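Local coordinates for ionotropic glutamate receptor bacterial homologue (Nostoc punctiforme, PDB 2PYY), which binds L-glutamate in the cleft between the two lobes of its ligand-binding core, probably as the agonist-sensing part of a bacterial ionotropic glutamate receptor, at residues 81-86 against 199-204; 91-96 against 153-158. All coordinates share one frame; numbering follows the deposited sequence.

Contact 1 of 2, residues 81-86 against 199-204; sequences FSLPIF and PINQAL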
ATOM      1  N   PHE B  81      12.489   1.800  -1.764  1.00 14.75           N
ATOM      2  CA  PHE B  81      12.413   0.467  -1.196  1.00 17.27           C
ATOM      3  C   PHE B  81      13.413  -0.469  -1.864  1.00 16.23           C
ATOM      4  O   PHE B  81      13.741  -0.302  -3.034  1.00 15.55           O
ATOM      5  CB  PHE B  81      11.014  -0.128  -1.382  1.00 16.41           C
ATOM      6  CG  PHE B  81      10.015   0.309  -0.351  1.00 18.32           C
ATOM      7  CD1 PHE B  81       9.097   1.310  -0.635  1.00 17.51           C
ATOM      8  CD2 PHE B  81       9.996  -0.277   0.907  1.00 16.51           C
ATOM      9  CE1 PHE B  81       8.168   1.725   0.323  1.00 17.86           C
ATOM     10  CE2 PHE B  81       9.073   0.128   1.875  1.00 17.35           C
ATOM     11  CZ  PHE B  81       8.161   1.131   1.580  1.00 18.08           C
ATOM     12  N   SER B  82      13.903  -1.439  -1.102  1.00 15.79           N
ATOM     13  CA  SER B  82      14.807  -2.429  -1.643  1.00 17.03           C
ATOM     14  C   SER B  82      13.852  -3.410  -2.306  1.00 17.18           C
ATOM     15  O   SER B  82      12.635  -3.183  -2.336  1.00 17.06           O
ATOM     16  CB  SER B  82      15.500  -3.185  -0.533  1.00 17.08           C
ATOM     17  OG  SER B  82      14.555  -4.011   0.130  1.00 15.63           O
ATOM     18  N   LEU B  83      14.406  -4.498  -2.820  1.00 17.42           N
ATOM     19  CA  LEU B  83      13.600  -5.552  -3.409  1.00 18.74           C
ATOM     20  C   LEU B  83      12.810  -6.122  -2.243  1.00 18.14           C
ATOM     21  O   LEU B  83      13.239  -6.027  -1.104  1.00 18.79           O
ATOM     22  CB  LEU B  83      14.513  -6.640  -3.968  1.00 15.46           C
ATOM     23  CG  LEU B  83      15.242  -6.220  -5.235  1.00 18.41           C
ATOM     24  CD1 LEU B  83      16.374  -7.205  -5.579  1.00 16.05           C
ATOM     25  CD2 LEU B  83      14.228  -6.136  -6.350  1.00 18.14           C
ATOM     26  N   PRO B  84      11.647  -6.718  -2.508  1.00 20.24           N
ATOM     27  CA  PRO B  84      10.840  -7.293  -1.426  1.00 19.24           C
ATOM     28  C   PRO B  84      11.621  -8.319  -0.601  1.00 18.21           C
ATOM     29  O   PRO B  84      12.415  -9.088  -1.147  1.00 17.76           O
ATOM     30  CB  PRO B  84       9.654  -7.920  -2.169  1.00 21.32           C
ATOM     31  CG  PRO B  84      10.184  -8.152  -3.565  1.00 22.87           C
ATOM     32  CD  PRO B  84      11.008  -6.916  -3.818  1.00 20.63           C
ATOM     33  N   ILE B  85      11.413  -8.322   0.714  1.00 15.16           N
ATOM     34  CA  ILE B  85      12.114  -9.281   1.571  1.00 13.39           C
ATOM     35  C   ILE B  85      11.166 -10.364   2.045  1.00 12.08           C
ATOM     36  O   ILE B  85      11.590 -11.329   2.684  1.00 11.47           O
ATOM     37  CB  ILE B  85      12.685  -8.639   2.852  1.00 12.36           C
ATOM     38  CG1 ILE B  85      11.535  -7.996   3.644  1.00  9.76           C
ATOM     39  CG2 ILE B  85      13.778  -7.663   2.497  1.00 10.15           C
ATOM     40  CD1 ILE B  85      11.928  -7.413   4.962  1.00 13.32           C
ATOM     41  N   PHE B  86       9.884 -10.191   1.744  1.00 10.45           N
ATOM     42  CA  PHE B  86       8.860 -11.133   2.188  1.00 13.20           C
ATOM     43  C   PHE B  86       7.534 -10.912   1.457  1.00 13.37           C
ATOM     44  O   PHE B  86       7.216  -9.790   1.066  1.00 14.38           O
ATOM     45  CB  PHE B  86       8.631 -10.940   3.690  1.00 13.45           C
ATOM     46  CG  PHE B  86       7.979 -12.112   4.368  1.00 13.99           C
ATOM     47  CD1 PHE B  86       8.753 -13.120   4.938  1.00 15.78           C
ATOM     48  CD2 PHE B  86       6.597 -12.201   4.456  1.00 16.01           C
ATOM     49  CE1 PHE B  86       8.153 -14.204   5.598  1.00 16.49           C
ATOM     50  CE2 PHE B  86       5.983 -13.275   5.109  1.00 14.73           C
ATOM     51  CZ  PHE B  86       6.767 -14.278   5.682  1.00 15.42           C
ATOM     52  N   PRO B 199      23.433  -1.976  -2.972  1.00 20.52           N
ATOM     53  CA  PRO B 199      24.212  -3.004  -2.272  1.00 19.22           C
ATOM     54  C   PRO B 199      23.327  -3.913  -1.412  1.00 16.95           C
ATOM     55  O   PRO B 199      23.651  -5.080  -1.184  1.00 14.38           O
ATOM     56  CB  PRO B 199      25.209  -2.190  -1.443  1.00 19.63           C
ATOM     57  CG  PRO B 199      24.492  -0.925  -1.202  1.00 20.49           C
ATOM     58  CD  PRO B 199      23.858  -0.634  -2.554  1.00 20.82           C
ATOM     59  N   ILE B 200      22.209  -3.379  -0.931  1.00 16.52           N
ATOM     60  CA  ILE B 200      21.302  -4.184  -0.129  1.00 16.19           C
ATOM     61  C   ILE B 200      20.635  -5.189  -1.054  1.00 15.56           C
ATOM     62  O   ILE B 200      20.525  -6.366  -0.724  1.00 17.24           O
ATOM     63  CB  ILE B 200      20.217  -3.302   0.570  1.00 15.68           C
ATOM     64  CG1 ILE B 200      20.837  -2.569   1.755  1.00 13.34           C
ATOM     65  CG2 ILE B 200      19.055  -4.165   1.057  1.00 15.37           C
ATOM     66  CD1 ILE B 200      19.857  -1.693   2.531  1.00 13.51           C
ATOM     67  N   ASN B 201      20.206  -4.730  -2.223  1.00 15.96           N
ATOM     68  CA  ASN B 201      19.560  -5.625  -3.175  1.00 17.25           C
ATOM     69  C   ASN B 201      20.533  -6.719  -3.570  1.00 16.37           C
ATOM     70  O   ASN B 201      20.181  -7.895  -3.605  1.00 15.05           O
ATOM     71  CB  ASN B 201      19.113  -4.846  -4.412  1.00 14.59           C
ATOM     72  CG  ASN B 201      17.927  -3.962  -4.135  1.00 16.38           C
ATOM     73  OD1 ASN B 201      17.314  -4.047  -3.077  1.00 14.68           O
ATOM     74  ND2 ASN B 201      17.578  -3.118  -5.097  1.00 15.68           N
ATOM     75  N   GLN B 202      21.761  -6.311  -3.870  1.00 18.98           N
ATOM     76  CA  GLN B 202      22.815  -7.241  -4.262  1.00 20.31           C
ATOM     77  C   GLN B 202      23.010  -8.281  -3.148  1.00 20.61           C
ATOM     78  O   GLN B 202      23.083  -9.485  -3.407  1.00 19.85           O
ATOM     79  CB  GLN B 202      24.105  -6.449  -4.506  1.00 24.58           C
ATOM     80  CG  GLN B 202      25.330  -7.265  -4.862  1.00 28.08           C
ATOM     81  CD  GLN B 202      25.321  -7.762  -6.294  1.00 29.64           C
ATOM     82  OE1 GLN B 202      24.698  -7.159  -7.172  1.00 30.54           O
ATOM     83  NE2 GLN B 202      26.031  -8.855  -6.540  1.00 30.10           N
ATOM     84  N   ALA B 203      23.091  -7.808  -1.905  1.00 18.99           N
ATOM     85  CA  ALA B 203      23.264  -8.703  -0.763  1.00 17.93           C
ATOM     86  C   ALA B 203      22.099  -9.686  -0.636  1.00 17.18           C
ATOM     87  O   ALA B 203      22.305 -10.894  -0.530  1.00 16.72           O
ATOM     88  CB  ALA B 203      23.410  -7.890   0.543  1.00 17.52           C
ATOM     89  N   LEU B 204      20.875  -9.161  -0.641  1.00 16.95           N
ATOM     90  CA  LEU B 204      19.674  -9.993  -0.528  1.00 18.38           C
ATOM     91  C   LEU B 204      19.623 -11.061  -1.620  1.00 17.88           C
ATOM     92  O   LEU B 204      19.287 -12.221  -1.361  1.00 18.34           O
ATOM     93  CB  LEU B 204      18.415  -9.126  -0.627  1.00 21.05           C
ATOM     94  CG  LEU B 204      17.072  -9.836  -0.433  1.00 23.36           C
ATOM     95  CD1 LEU B 204      16.993 -10.394   0.979  1.00 25.40           C
ATOM     96  CD2 LEU B 204      15.913  -8.855  -0.668  1.00 26.54           C
TER
HETATM   97  O   HOH W   1      15.286  -1.410  -5.097  1.00 25.21           O

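Contact 2 of 2, residues 91-96 against 153-158; sequences QIMVRN and DAVVFD. With GLU (glutamic acid), chain E.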
ATOM      1  N   GLN B  91      -5.353 -10.031   6.360  1.00 24.07           N
ATOM      2  CA  GLN B  91      -6.279 -11.130   6.558  1.00 26.17           C
ATOM      3  C   GLN B  91      -7.196 -10.806   7.728  1.00 26.01           C
ATOM      4  O   GLN B  91      -6.880  -9.952   8.556  1.00 24.95           O
ATOM      5  CB  GLN B  91      -5.509 -12.424   6.820  1.00 31.10           C
ATOM      6  CG  GLN B  91      -6.352 -13.683   6.690  1.00 33.01           C
ATOM      7  CD  GLN B  91      -5.530 -14.872   6.235  1.00 36.29           C
ATOM      8  OE1 GLN B  91      -4.460 -15.140   6.781  1.00 38.08           O
ATOM      9  NE2 GLN B  91      -6.027 -15.595   5.227  1.00 38.33           N
ATOM     10  N   ILE B  92      -8.329 -11.495   7.789  1.00 25.43           N
ATOM     11  CA  ILE B  92      -9.306 -11.273   8.842  1.00 25.47           C
ATOM     12  C   ILE B  92      -9.162 -12.270   9.993  1.00 24.85           C
ATOM     13  O   ILE B  92      -8.824 -13.437   9.779  1.00 24.38           O
ATOM     14  CB  ILE B  92     -10.754 -11.371   8.280  1.00 24.92           C
ATOM     15  CG1 ILE B  92     -10.916 -10.451   7.065  1.00 25.81           C
ATOM     16  CG2 ILE B  92     -11.750 -10.984   9.351  1.00 26.88           C
ATOM     17  CD1 ILE B  92     -12.267 -10.567   6.368  1.00 24.32           C
ATOM     18  N   MET B  93      -9.410 -11.791  11.212  1.00 23.05           N
ATOM     19  CA  MET B  93      -9.353 -12.611  12.420  1.00 23.10           C
ATOM     20  C   MET B  93     -10.512 -12.219  13.337  1.00 26.52           C
ATOM     21  O   MET B  93     -10.715 -11.038  13.618  1.00 25.51           O
ATOM     22  CB  MET B  93      -8.027 -12.403  13.162  1.00 22.31           C
ATOM     23  CG  MET B  93      -7.936 -13.171  14.475  1.00 22.29           C
ATOM     24  SD  MET B  93      -6.326 -13.056  15.307  1.00 24.44           S
ATOM     25  CE  MET B  93      -6.480 -11.411  16.134  1.00 22.02           C
ATOM     26  N   VAL B  94     -11.279 -13.210  13.790  1.00 29.24           N
ATOM     27  CA  VAL B  94     -12.415 -12.956  14.676  1.00 32.07           C
ATOM     28  C   VAL B  94     -12.349 -13.880  15.884  1.00 33.79           C
ATOM     29  O   VAL B  94     -11.527 -14.793  15.922  1.00 34.32           O
ATOM     30  CB  VAL B  94     -13.766 -13.185  13.949  1.00 31.61           C
ATOM     31  CG1 VAL B  94     -13.909 -12.221  12.771  1.00 32.64           C
ATOM     32  CG2 VAL B  94     -13.861 -14.618  13.466  1.00 32.32           C
ATOM     33  N   ARG B  95     -13.202 -13.633  16.875  1.00 36.59           N
ATOM     34  CA  ARG B  95     -13.241 -14.468  18.073  1.00 40.05           C
ATOM     35  C   ARG B  95     -13.845 -15.822  17.733  1.00 41.90           C
ATOM     36  O   ARG B  95     -14.754 -15.910  16.910  1.00 42.63           O
ATOM     37  CB  ARG B  95     -14.085 -13.802  19.161  1.00 41.89           C
ATOM     38  CG  ARG B  95     -13.331 -12.797  20.002  1.00 43.66           C
ATOM     39  CD  ARG B  95     -14.227 -12.133  21.039  1.00 46.20           C
ATOM     40  NE  ARG B  95     -15.012 -11.047  20.461  1.00 47.77           N
ATOM     41  CZ  ARG B  95     -16.169 -11.206  19.828  1.00 47.69           C
ATOM     42  NH1 ARG B  95     -16.698 -12.415  19.691  1.00 47.17           N
ATOM     43  NH2 ARG B  95     -16.788 -10.151  19.316  1.00 48.09           N
ATOM     44  N   ASN B  96     -13.338 -16.877  18.360  1.00 43.96           N
ATOM     45  CA  ASN B  96     -13.857 -18.218  18.110  1.00 46.54           C
ATOM     46  C   ASN B  96     -15.003 -18.538  19.064  1.00 46.69           C
ATOM     47  O   ASN B  96     -16.177 -18.450  18.698  1.00 46.19           O
ATOM     48  CB  ASN B  96     -12.746 -19.261  18.266  1.00 48.69           C
ATOM     49  CG  ASN B  96     -12.052 -19.181  19.609  1.00 50.95           C
ATOM     50  OD1 ASN B  96     -11.186 -20.000  19.925  1.00 52.64           O
ATOM     51  ND2 ASN B  96     -12.425 -18.191  20.410  1.00 53.61           N
ATOM     52  N   ASP B 153     -15.429  -6.221  16.541  1.00 31.03           N
ATOM     53  CA  ASP B 153     -16.052  -7.449  16.058  1.00 31.33           C
ATOM     54  C   ASP B 153     -15.009  -8.368  15.425  1.00 31.57           C
ATOM     55  O   ASP B 153     -15.106  -9.598  15.500  1.00 31.23           O
ATOM     56  CB  ASP B 153     -17.119  -7.101  15.018  1.00 31.34           C
ATOM     57  CG  ASP B 153     -18.164  -6.137  15.555  1.00 33.09           C
ATOM     58  OD1 ASP B 153     -18.590  -5.233  14.796  1.00 31.69           O
ATOM     59  OD2 ASP B 153     -18.558  -6.301  16.732  1.00 34.54           O
ATOM     60  N   ALA B 154     -14.020  -7.748  14.793  1.00 29.60           N
ATOM     61  CA  ALA B 154     -12.951  -8.472  14.131  1.00 29.18           C
ATOM     62  C   ALA B 154     -11.669  -7.650  14.105  1.00 29.07           C
ATOM     63  O   ALA B 154     -11.647  -6.487  14.511  1.00 27.75           O
ATOM     64  CB  ALA B 154     -13.361  -8.809  12.705  1.00 29.18           C
ATOM     65  N   VAL B 155     -10.604  -8.276  13.620  1.00 27.10           N
ATOM     66  CA  VAL B 155      -9.305  -7.633  13.482  1.00 25.65           C
ATOM     67  C   VAL B 155      -8.771  -7.936  12.083  1.00 24.26           C
ATOM     68  O   VAL B 155      -8.882  -9.060  11.597  1.00 26.14           O
ATOM     69  CB  VAL B 155      -8.289  -8.179  14.509  1.00 26.96           C
ATOM     70  CG1 VAL B 155      -6.906  -7.625  14.219  1.00 26.90           C
ATOM     71  CG2 VAL B 155      -8.713  -7.833  15.914  1.00 26.58           C
ATOM     72  N   VAL B 156      -8.213  -6.928  11.429  1.00 21.14           N
ATOM     73  CA  VAL B 156      -7.622  -7.099  10.108  1.00 20.21           C
ATOM     74  C   VAL B 156      -6.178  -6.625  10.232  1.00 20.25           C
ATOM     75  O   VAL B 156      -5.917  -5.482  10.597  1.00 14.18           O
ATOM     76  CB  VAL B 156      -8.334  -6.255   9.032  1.00 20.17           C
ATOM     77  CG1 VAL B 156      -7.549  -6.307   7.732  1.00 20.47           C
ATOM     78  CG2 VAL B 156      -9.746  -6.789   8.805  1.00 22.46           C
ATOM     79  N   PHE B 157      -5.240  -7.512   9.924  1.00 18.67           N
ATOM     80  CA  PHE B 157      -3.838  -7.177  10.039  1.00 18.79           C
ATOM     81  C   PHE B 157      -3.013  -8.115   9.164  1.00 18.95           C
ATOM     82  O   PHE B 157      -3.558  -8.969   8.454  1.00 19.27           O
ATOM     83  CB  PHE B 157      -3.448  -7.278  11.517  1.00 18.61           C
ATOM     84  CG  PHE B 157      -2.252  -6.463  11.894  1.00 19.26           C
ATOM     85  CD1 PHE B 157      -2.107  -5.164  11.442  1.00 18.05           C
ATOM     86  CD2 PHE B 157      -1.276  -6.994  12.735  1.00 19.35           C
ATOM     87  CE1 PHE B 157      -0.994  -4.389  11.827  1.00 18.56           C
ATOM     88  CE2 PHE B 157      -0.163  -6.235  13.127  1.00 18.66           C
ATOM     89  CZ  PHE B 157      -0.020  -4.933  12.673  1.00 17.11           C
ATOM     90  N   ASP B 158      -1.700  -7.952   9.202  1.00 16.69           N
ATOM     91  CA  ASP B 158      -0.805  -8.786   8.399  1.00 16.55           C
ATOM     92  C   ASP B 158      -0.949 -10.275   8.760  1.00 15.47           C
ATOM     93  O   ASP B 158      -0.798 -10.665   9.923  1.00 14.63           O
ATOM     94  CB  ASP B 158       0.628  -8.289   8.598  1.00 16.59           C
ATOM     95  CG  ASP B 158       0.781  -6.830   8.206  1.00 17.21           C
ATOM     96  OD1 ASP B 158       0.066  -5.988   8.771  1.00 18.97           O
ATOM     97  OD2 ASP B 158       1.602  -6.524   7.337  1.00 19.46           O
TER
HETATM   98  N   GLU E2620       2.773  -4.196   7.223  1.00 16.95           N
HETATM   99  CA  GLU E2620       2.100  -3.096   7.973  1.00 17.76           C
HETATM  100  C   GLU E2620       2.452  -1.751   7.345  1.00 17.99           C
HETATM  101  O   GLU E2620       3.528  -1.667   6.716  1.00 17.78           O
HETATM  102  CB  GLU E2620       2.549  -3.103   9.436  1.00 18.83           C
HETATM  103  CG  GLU E2620       1.822  -2.090  10.314  1.00 17.19           C
HETATM  104  CD  GLU E2620       2.393  -2.010  11.724  1.00 17.15           C
HETATM  105  OE1 GLU E2620       1.753  -1.379  12.590  1.00 14.43           O
HETATM  106  OE2 GLU E2620       3.485  -2.572  11.960  1.00 15.35           O
HETATM  107  OXT GLU E2620       1.659  -0.798   7.491  1.00 18.44           O
HETATM  108  O   HOH W   2     -15.534 -11.964  16.648  1.00 42.37           O

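Contact 1 of 2, residues 81-86 against 199-204
Asn201 reaches from helix 197-209 to the loop 81-86 with a face of its carboxamide against CG and CD1 of Leu83. Asn201 CG is anti to the carbonyl carbon (chi1 -72°), which carries the amide off the helix flank to the loop backbone. Asn201 OD1 accepts the N-H of Leu83 N at 3.0 Å, with 157° at the hydrogen; the donor stands above the amide plane, well off a lone pair. Asn201 ND2 donates to a water at 2.9 Å, and that water donates to Phe81 O, so the carboxamide spans the backbone from Phe81 to Leu83. Leu83 CG sits over the face of the amide, 3.7 Å from Asn201 CG, on the side from which the N-H arrives, and CD1 lies over the bond to Asn201 CB. Nearly a turn further along the helix, Leu204 brings CD2 to within 3.5 Å of Pro84 O, and the same methyl meets Ile85 CG2 at 4.0 Å, the two side chains crossing at about a right angle. Ser82 OG donates to Leu83 O at 2.7 Å and is also bonded to Ile188 N of strand 175-190; Ser82 CB rests near Ile200 CG2. A second subunit also packs here, its Ile71 on Leu83 and its Pro84 on Pro84 of this chain. Ile85 and Phe86 both face Tyr186, a classic beta bulge where the chain enters strand 86-94 of this periplasmic-binding-protein fold.

Contact 2 of 2, residues 91-96 against 153-158
The Phe157 ring turns its edge to the bound glutamate, whose OE1 lies in the ring plane and whose CD is 3.9 Å from Phe157 CZ; over one face, toward the rim, sits OD1 of Asp158. With CG anti to the backbone N (chi1 -156°), the ring leads away from strand 91-94 toward the ligand. Asp158 OD2 takes the ligand's ammonium N at 2.6 Å and bonds also to Tyr186 OH, which would help fix the carboxylate's rotation. Strand 154-158 delivers both residues to the glutamate pocket, where Ser70, Arg75 and Thr118 also bind. At the other end, the Arg95 guanidinium has a water over one face, toward its rim. That water accepts from Arg95 N and donates to Asp153 O at 2.7 Å, extending the pairing beyond the last firm backbone bond; Arg95 NE donates to Leu147 O. Between these ends lies an antiparallel step of the mixed sheet, backbone bonds pairing Gln91 with Phe157 and Met93 with Val155; Met93 N to Val155 O and Val155 N to Met93 O are both 2.8 Å. Met93 lies beside Val155, its chain bending at chi3 (81°) to set Met93 CE 4.0 Å from Val155 CB. On the reverse face, Val94 CG1 presses on Ala154 CB at 3.5 Å, and Ile92 meets Val156. Helices 140-148 and 159-166 cover the Met93 and Val155 face, while strand 175-190 flanks strand 86-94 and strand 114-118 flanks 154-158.

Both contacts are largely buried, yet their centres lie about 30 Å apart, on opposite sides of the chain's centre. Strand 86-94 joins them: contact 1 holds the loop that leads into it, and contact 2 its far end, nested within the loop of chain that contact 1 closes. Strand 175-190 flanks both. Their chemistry differs accordingly. In contact 1 a helix meets an irregular loop through a side-chain amide and leucine methyls, beside a second subunit; in contact 2 paired backbone bonds join two strands, with apolar side chains on both faces, no other protein chain touches it, and one end supplies two residues of the glutamate pocket.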